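Nitrite transporter NirC (Salmonella enterica subsp. enterica serovar Typhimurium, PDB 4FC4) carries nitrite across the cytoplasmic membrane in both directions, as a pentameric channel of the formate/nitrite transporter family. Local coordinates at residues Glu196-Asn201 and Leu231-Ser236. Numbering follows the deposited sequence.
Sequences EHSVAN and LGNTLS
Glu196 O takes a hydrogen bond from the side-chain amide of Asn233, in the aquaporin-like formate/nitrite transporter fold where the break between helices 177-192 and 198-209 lies against helix 219-248. Asn233 ND2 lies in the carbonyl plane of Glu196, 3.2 Å from Glu196 O, with an N-H...O angle of 159°. The same ND2 also donates to Gly157 O of helix 150-172. The Glu196 carboxylate leads away from this bond, to a salt bridge with Lys145 and a hydrogen bond from Asn225. His197 is the N-cap of helix 198-209: with CG anti to the backbone N (chi1 -171°), His197 ND1 accepts from Ala200 N at 3.1 Å, the donor tilted from the ring plane, while NE2 is hydrogen-bonded to Thr81 OG1. At Ser198 the backbone N, in the first turn of the helix, donates to Asn233 OD1 over 2.9 Å, meeting an oxygen lone pair in the carbonyl plane. The Asn233 amide thus bridges Glu196 O and Ser198 N, and bonds at both its ends hold it against rotation about chi2. Set between its backbone N and carbonyl carbon (chi1 67°), Ser198 OG reaches the same oxygen, adding a weak hydrogen bond to Asn233 OD1 at 2.8 Å.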
loop_
_atom_site.group_PDB
_atom_site.type_symbol
_atom_site.label_atom_id
_atom_site.label_comp_id
_atom_site.label_asym_id
_atom_site.label_seq_id
_atom_site.Cartn_x
_atom_site.Cartn_y
_atom_site.Cartn_z
ATOM N N GLU B 196 17.104 -18.402 -7.786
ATOM C CA GLU B 196 18.223 -17.824 -8.584
ATOM C C GLU B 196 17.715 -17.199 -9.888
ATOM O O GLU B 196 17.076 -17.892 -10.706
ATOM C CB GLU B 196 19.252 -18.940 -8.957
ATOM C CG GLU B 196 20.137 -19.495 -7.830
ATOM C CD GLU B 196 21.139 -18.493 -7.262
ATOM O OE1 GLU B 196 22.202 -18.166 -7.865
ATOM O OE2 GLU B 196 20.827 -18.000 -6.179
ATOM N N HIS B 197 18.005 -15.915 -10.107
ATOM C CA HIS B 197 17.610 -15.246 -11.358
ATOM C C HIS B 197 18.846 -15.022 -12.182
ATOM O O HIS B 197 19.774 -14.391 -11.715
ATOM C CB HIS B 197 16.843 -13.917 -11.068
ATOM C CG HIS B 197 16.219 -13.303 -12.302
ATOM N ND1 HIS B 197 16.643 -12.152 -12.815
ATOM C CD2 HIS B 197 15.195 -13.779 -13.164
ATOM C CE1 HIS B 197 15.940 -11.879 -13.970
ATOM N NE2 HIS B 197 15.037 -12.871 -14.156
ATOM N N SER B 198 18.919 -15.632 -13.363
ATOM C CA SER B 198 20.140 -15.585 -14.238
ATOM C C SER B 198 20.615 -14.132 -14.544
ATOM O O SER B 198 21.751 -13.761 -14.233
ATOM C CB SER B 198 19.909 -16.369 -15.538
ATOM O OG SER B 198 18.908 -15.726 -16.353
ATOM N N VAL B 199 19.736 -13.312 -15.112
ATOM C CA VAL B 199 20.064 -11.897 -15.415
ATOM C C VAL B 199 20.376 -11.092 -14.140
ATOM O O VAL B 199 21.325 -10.304 -14.082
ATOM C CB VAL B 199 18.949 -11.237 -16.271
ATOM C CG1 VAL B 199 19.240 -9.786 -16.561
ATOM C CG2 VAL B 199 18.777 -11.989 -17.587
ATOM N N ALA B 200 19.595 -11.270 -13.100
ATOM C CA ALA B 200 19.908 -10.541 -11.849
ATOM C C ALA B 200 21.292 -10.967 -11.294
ATOM O O ALA B 200 22.001 -10.149 -10.724
ATOM C CB ALA B 200 18.818 -10.739 -10.797
ATOM N N ASN B 201 21.677 -12.231 -11.472
ATOM C CA ASN B 201 22.980 -12.688 -11.005
ATOM C C ASN B 201 24.115 -12.013 -11.771
ATOM O O ASN B 201 25.150 -11.700 -11.203
ATOM C CB ASN B 201 23.128 -14.221 -11.071
ATOM C CG ASN B 201 22.333 -14.976 -9.989
ATOM O OD1 ASN B 201 22.337 -16.236 -9.985
ATOM N ND2 ASN B 201 21.639 -14.261 -9.105
ATOM N N LEU B 231 19.820 -22.399 -17.598
ATOM C CA LEU B 231 19.102 -23.613 -18.003
ATOM C C LEU B 231 17.861 -23.795 -17.106
ATOM O O LEU B 231 16.787 -24.144 -17.597
ATOM C CB LEU B 231 19.989 -24.869 -18.012
ATOM C CG LEU B 231 21.247 -24.911 -18.922
ATOM C CD1 LEU B 231 22.125 -26.102 -18.580
ATOM C CD2 LEU B 231 20.979 -24.885 -20.426
ATOM N N GLY B 232 17.981 -23.489 -15.814
ATOM C CA GLY B 232 16.848 -23.694 -14.895
ATOM C C GLY B 232 15.744 -22.683 -15.135
ATOM O O GLY B 232 14.562 -23.045 -15.161
ATOM N N ASN B 233 16.119 -21.412 -15.282
ATOM C CA ASN B 233 15.172 -20.358 -15.689
ATOM C C ASN B 233 14.374 -20.789 -16.944
ATOM O O ASN B 233 13.146 -20.540 -17.028
ATOM C CB ASN B 233 15.886 -19.020 -15.996
ATOM C CG ASN B 233 16.416 -18.305 -14.764
ATOM O OD1 ASN B 233 17.269 -17.404 -14.891
ATOM N ND2 ASN B 233 15.900 -18.652 -13.567
ATOM N N THR B 234 15.092 -21.400 -17.904
ATOM C CA THR B 234 14.560 -21.798 -19.195
ATOM C C THR B 234 13.552 -22.945 -19.081
ATOM O O THR B 234 12.468 -22.842 -19.628
ATOM C CB THR B 234 15.702 -22.207 -20.156
ATOM O OG1 THR B 234 16.646 -21.129 -20.207
ATOM C CG2 THR B 234 15.178 -22.492 -21.552
ATOM N N LEU B 235 13.902 -24.012 -18.359
ATOM C CA LEU B 235 12.908 -25.016 -17.922
ATOM C C LEU B 235 11.517 -24.469 -17.494
ATOM O O LEU B 235 10.490 -24.859 -18.048
ATOM C CB LEU B 235 13.450 -25.915 -16.788
ATOM C CG LEU B 235 12.422 -26.958 -16.335
ATOM C CD1 LEU B 235 11.990 -27.833 -17.508
ATOM C CD2 LEU B 235 12.961 -27.866 -15.243
ATOM N N SER B 236 11.483 -23.633 -16.474
ATOM C CA SER B 236 10.199 -23.138 -15.923
ATOM C C SER B 236 9.460 -22.162 -16.887
ATOM O O SER B 236 8.234 -22.205 -16.991
ATOM C CB SER B 236 10.396 -22.549 -14.536
ATOM O OG SER B 236 11.436 -21.571 -14.512
#